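Local atomic coordinates of glucose-6-phosphate isomerase (Chlamydia trachomatis D/UW-3/CX, PDB entry 6OTU), a protein that catalyses the reversible isomerization of glucose-6-phosphate to fructose-6-phosphate. Residues E61-D64 and D65-E69; G321-N324 and R325-G329. All blocks are in the same frame, centred on the assembly; numbering follows the deposited sequence.

Contact 1. Residues E61-D64 and D65-E69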
loop_
_atom_site.group_PDB
_atom_site.type_symbol
_atom_site.label_atom_id
_atom_site.label_comp_id
_atom_site.label_asym_id
_atom_site.label_seq_id
_atom_site.Cartn_x
_atom_site.Cartn_y
_atom_site.Cartn_z
ATOM N N GLU A 61 -12.047 -17.260 11.265
ATOM C CA GLU A 61 -11.530 -18.019 10.127
ATOM C C GLU A 61 -12.433 -19.220 9.883
ATOM O O GLU A 61 -13.060 -19.740 10.807
ATOM C CB GLU A 61 -10.102 -18.516 10.372
ATOM C CG GLU A 61 -9.072 -17.442 10.683
ATOM C CD GLU A 61 -8.457 -16.848 9.446
ATOM O OE1 GLU A 61 -8.834 -17.263 8.325
ATOM O OE2 GLU A 61 -7.606 -15.944 9.592
ATOM N N ARG A 62 -12.502 -19.656 8.623
ATOM C CA ARG A 62 -13.365 -20.776 8.232
ATOM C C ARG A 62 -12.667 -22.104 8.538
ATOM O O ARG A 62 -12.308 -22.885 7.653
ATOM C CB ARG A 62 -13.738 -20.674 6.759
ATOM C CG ARG A 62 -14.521 -19.421 6.407
ATOM C CD ARG A 62 -15.152 -19.515 5.019
ATOM N NE ARG A 62 -16.328 -20.375 4.994
ATOM C CZ ARG A 62 -17.053 -20.609 3.904
ATOM N NH1 ARG A 62 -16.695 -20.052 2.755
ATOM N NH2 ARG A 62 -18.122 -21.400 3.956
ATOM N N VAL A 63 -12.480 -22.356 9.833
ATOM C CA VAL A 63 -11.816 -23.567 10.308
ATOM C C VAL A 63 -12.609 -24.135 11.480
ATOM O O VAL A 63 -13.201 -23.388 12.269
ATOM C CB VAL A 63 -10.346 -23.294 10.704
ATOM C CG1 VAL A 63 -9.513 -22.961 9.468
ATOM C CG2 VAL A 63 -10.251 -22.169 11.731
ATOM N N ASP A 64 -12.649 -25.462 11.569
ATOM C CA ASP A 64 -13.225 -26.187 12.695
ATOM C C ASP A 64 -12.178 -27.173 13.209
ATOM O O ASP A 64 -11.054 -27.236 12.693
ATOM C CB ASP A 64 -14.535 -26.891 12.302
ATOM C CG ASP A 64 -14.378 -27.806 11.076
ATOM O OD1 ASP A 64 -13.233 -28.158 10.732
ATOM O OD2 ASP A 64 -15.400 -28.194 10.466
ATOM N N ASP A 65 -12.558 -27.959 14.230
ATOM C CA ASP A 65 -11.585 -28.804 14.921
ATOM C C ASP A 65 -10.970 -29.850 13.988
ATOM O O ASP A 65 -9.769 -30.141 14.074
ATOM C CB ASP A 65 -12.261 -29.460 16.132
ATOM C CG ASP A 65 -12.538 -28.455 17.247
ATOM O OD1 ASP A 65 -12.105 -27.281 17.109
ATOM O OD2 ASP A 65 -13.171 -28.819 18.252
ATOM N N ARG A 66 -11.781 -30.426 13.094
ATOM C CA ARG A 66 -11.284 -31.383 12.107
ATOM C C ARG A 66 -10.174 -30.769 11.264
ATOM O O ARG A 66 -9.102 -31.360 11.084
ATOM C CB ARG A 66 -12.447 -31.839 11.219
ATOM C CG ARG A 66 -12.118 -32.912 10.199
ATOM C CD ARG A 66 -13.379 -33.545 9.582
ATOM N NE ARG A 66 -14.133 -32.605 8.750
ATOM C CZ ARG A 66 -14.457 -32.825 7.480
ATOM N NH1 ARG A 66 -14.085 -33.957 6.893
ATOM N NH2 ARG A 66 -15.152 -31.918 6.799
ATOM N N CYS A 67 -10.422 -29.565 10.752
ATOM C CA CYS A 67 -9.461 -28.848 9.923
ATOM C C CYS A 67 -8.166 -28.536 10.683
ATOM O O CYS A 67 -7.058 -28.713 10.153
ATOM C CB CYS A 67 -10.132 -27.566 9.428
ATOM S SG CYS A 67 -9.048 -26.392 8.696
ATOM N N LEU A 68 -8.288 -28.066 11.926
ATOM C CA LEU A 68 -7.122 -27.734 12.734
ATOM C C LEU A 68 -6.329 -28.972 13.151
ATOM O O LEU A 68 -5.116 -28.875 13.365
ATOM C CB LEU A 68 -7.553 -26.939 13.975
ATOM C CG LEU A 68 -8.184 -25.569 13.677
ATOM C CD1 LEU A 68 -8.978 -25.081 14.879
ATOM C CD2 LEU A 68 -7.137 -24.537 13.260
ATOM N N GLU A 69 -6.976 -30.136 13.291
ATOM C CA GLU A 69 -6.196 -31.333 13.591
ATOM C C GLU A 69 -5.340 -31.720 12.395
ATOM O O GLU A 69 -4.164 -32.067 12.547
ATOM C CB GLU A 69 -7.103 -32.490 14.012
#
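Val-63 and Cys-67 meet on the buried side of a turn that starts a helix: Val-63 CG1 lies 3.5 Å from Cys-67 SG. The thiol reaches back toward the valine because SG stands opposite its own backbone N (chi1 168°). The other valine branch, CG2, faces Leu-68 CD2 at 4.2 Å, a looser touch. Valine, cysteine and leucine suit this side because it is buried, closed in by Leu-320 and Trp-323 of helix 313-327 and Leu-23 of helix 18-26.

Asp-64 joins this packed side to the solvent. Its CG sits between the backbone N and the carbonyl carbon (chi1 54°), which swings the carboxylate over the first turn, where OD1 accepts from Cys-67 N at 3.1 Å. That N-H arrives nearly in line with the C-O bond, and the hydrogen bond is fairly straight at 163°. The main-chain O of Asp-64 takes Leu-68 N at 3.0 Å, the first regular helical bond. Asp-65 and Arg-66 occupy the exposed side. Asp-65 points its CB away from the loop, while Arg-66 NE remains 4.9 Å from Asp-64 OD2, too far for a salt bridge. Acidic side chains here would probably be stabilised by the positive end of the helix dipole.

Asp-64 is thus a classical N-cap, and the Val-63 to Leu-68 contact beside it matches a hydrophobic staple at the start of helix 65-77.

Contact 2. Residues G321-N324 and R325-G329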
loop_
_atom_site.group_PDB
_atom_site.type_symbol
_atom_site.label_atom_id
_atom_site.label_comp_id
_atom_site.label_asym_id
_atom_site.label_seq_id
_atom_site.Cartn_x
_atom_site.Cartn_y
_atom_site.Cartn_z
ATOM N N GLY A 321 -2.846 -19.310 6.999
ATOM C CA GLY A 321 -2.613 -18.717 5.684
ATOM C C GLY A 321 -2.593 -19.759 4.580
ATOM O O GLY A 321 -3.148 -19.545 3.501
ATOM N N VAL A 322 -1.962 -20.909 4.847
ATOM C CA VAL A 322 -1.920 -22.012 3.886
ATOM C C VAL A 322 -3.327 -22.534 3.621
ATOM O O VAL A 322 -3.687 -22.841 2.477
ATOM C CB VAL A 322 -0.986 -23.126 4.408
ATOM C CG1 VAL A 322 -1.238 -24.444 3.691
ATOM C CG2 VAL A 322 0.477 -22.704 4.326
ATOM N N TRP A 323 -4.147 -22.632 4.678
ATOM C CA TRP A 323 -5.560 -22.986 4.517
ATOM C C TRP A 323 -6.262 -22.019 3.576
ATOM O O TRP A 323 -6.898 -22.434 2.603
ATOM C CB TRP A 323 -6.253 -23.015 5.879
ATOM C CG TRP A 323 -7.751 -23.192 5.858
ATOM C CD1 TRP A 323 -8.693 -22.250 6.183
ATOM C CD2 TRP A 323 -8.485 -24.400 5.561
ATOM N NE1 TRP A 323 -9.952 -22.784 6.086
ATOM C CE2 TRP A 323 -9.859 -24.099 5.704
ATOM C CE3 TRP A 323 -8.112 -25.695 5.170
ATOM C CZ2 TRP A 323 -10.866 -25.042 5.463
ATOM C CZ3 TRP A 323 -9.121 -26.640 4.932
ATOM C CH2 TRP A 323 -10.479 -26.304 5.085
ATOM N N ASN A 324 -6.124 -20.719 3.826
ATOM C CA ASN A 324 -6.776 -19.740 2.965
ATOM C C ASN A 324 -6.195 -19.756 1.554
ATOM O O ASN A 324 -6.939 -19.720 0.569
ATOM C CB ASN A 324 -6.650 -18.347 3.584
ATOM C CG ASN A 324 -7.653 -18.109 4.710
ATOM O OD1 ASN A 324 -8.757 -18.657 4.709
ATOM N ND2 ASN A 324 -7.268 -17.287 5.676
ATOM N N ARG A 325 -4.871 -19.824 1.430
ATOM C CA ARG A 325 -4.250 -19.653 0.117
ATOM C C ARG A 325 -4.414 -20.894 -0.756
ATOM O O ARG A 325 -4.959 -20.815 -1.861
ATOM C CB ARG A 325 -2.766 -19.301 0.277
ATOM C CG ARG A 325 -1.947 -19.306 -1.020
ATOM C CD ARG A 325 -2.407 -18.255 -2.028
ATOM N NE ARG A 325 -1.290 -17.850 -2.870
ATOM C CZ ARG A 325 -1.340 -17.626 -4.184
ATOM N NH1 ARG A 325 -2.468 -17.780 -4.865
ATOM N NH2 ARG A 325 -0.240 -17.253 -4.823
ATOM N N ASN A 326 -3.944 -22.046 -0.279
ATOM C CA ASN A 326 -3.949 -23.270 -1.077
ATOM C C ASN A 326 -5.245 -24.064 -0.968
ATOM O O ASN A 326 -5.661 -24.695 -1.941
ATOM C CB ASN A 326 -2.775 -24.183 -0.674
ATOM C CG ASN A 326 -1.428 -23.451 -0.660
ATOM O OD1 ASN A 326 -0.862 -23.171 0.412
ATOM N ND2 ASN A 326 -0.915 -23.135 -1.845
ATOM N N LEU A 327 -5.890 -24.085 0.183
ATOM C CA LEU A 327 -7.049 -24.963 0.273
ATOM C C LEU A 327 -8.343 -24.279 -0.131
ATOM O O LEU A 327 -9.151 -24.892 -0.829
ATOM C CB LEU A 327 -7.151 -25.546 1.678
ATOM C CG LEU A 327 -6.044 -26.600 1.620
ATOM C CD1 LEU A 327 -5.461 -26.880 2.970
ATOM C CD2 LEU A 327 -6.574 -27.871 0.966
ATOM N N LEU A 328 -8.544 -23.017 0.258
ATOM C CA LEU A 328 -9.740 -22.271 -0.124
ATOM C C LEU A 328 -9.544 -21.458 -1.393
ATOM O O LEU A 328 -10.533 -21.020 -1.995
ATOM C CB LEU A 328 -10.174 -21.335 1.008
ATOM C CG LEU A 328 -10.603 -22.048 2.287
ATOM C CD1 LEU A 328 -11.290 -21.041 3.182
ATOM C CD2 LEU A 328 -11.501 -23.256 1.983
ATOM N N GLY A 329 -8.291 -21.218 -1.776
ATOM C CA GLY A 329 -7.963 -20.600 -3.041
ATOM C C GLY A 329 -7.926 -19.088 -3.077
ATOM O O GLY A 329 -7.995 -18.516 -4.167
#
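The Trp-323 indole receives Leu-328 over one face: CG lies 4.2 Å from the centroid of the five-membered ring and 21° off its normal, a CH-pi contact displaced toward the rim. Leu-327 comes in obliquely, with CB 3.6 Å from Trp-323 CE3. Each leucine has CG opposite its carbonyl carbon (chi1 -64° for Leu-328), which brings both side chains against the indole. NE1 gives a weak hydrogen bond to Arg-62 O, and Val-63 and Leu-23 also touch the ring.

The backbone widens beneath them. Arg-325 N still bonds Gly-321 O at 2.7 Å in the regular helical pattern, but Leu-328 N reaches Trp-323 O at 2.9 Å, a pi-type step, while Leu-327 N gives the same oxygen only a weak bond. Gly-329 then leaves the helix with a phi of 87°, readily adopted without a side chain.

Asn-326 sets OD1 3.5 Å from Val-322 CG1, yet Trp-487 NE1 holds that oxygen. Apolar side chains thus settle on the indole, while Asn-326 and Arg-325 spend N-H groups on carbonyls of the same chain (Arg-371; Thr-372 and Ser-373), and Arg-325 adds a salt bridge to Asp-397 of the second subunit.

In the fold
Contact 1 opens helix 65-77 and contact 2 closes helix 313-327, and the two touch, their centres 12 Å apart. Trp-323 is the chief bridge, its CE3 lying 3.7 Å from Cys-67 SG. A second tie, probably a hydrogen bond, joins Asn-324 ND2 to Glu-61 OE1. Leu-23 of helix 18-26 packs against both contacts. Each is partly buried, but contact 1 lies farther from the centre of the chain and exposes charged residues beside its cap. Their chemistry differs accordingly: at the start of helix 65-77 a carboxylate takes a backbone N-H, whereas near the end of helix 313-327 an indole and two leucines pack together. Both lie away from the substrate pocket.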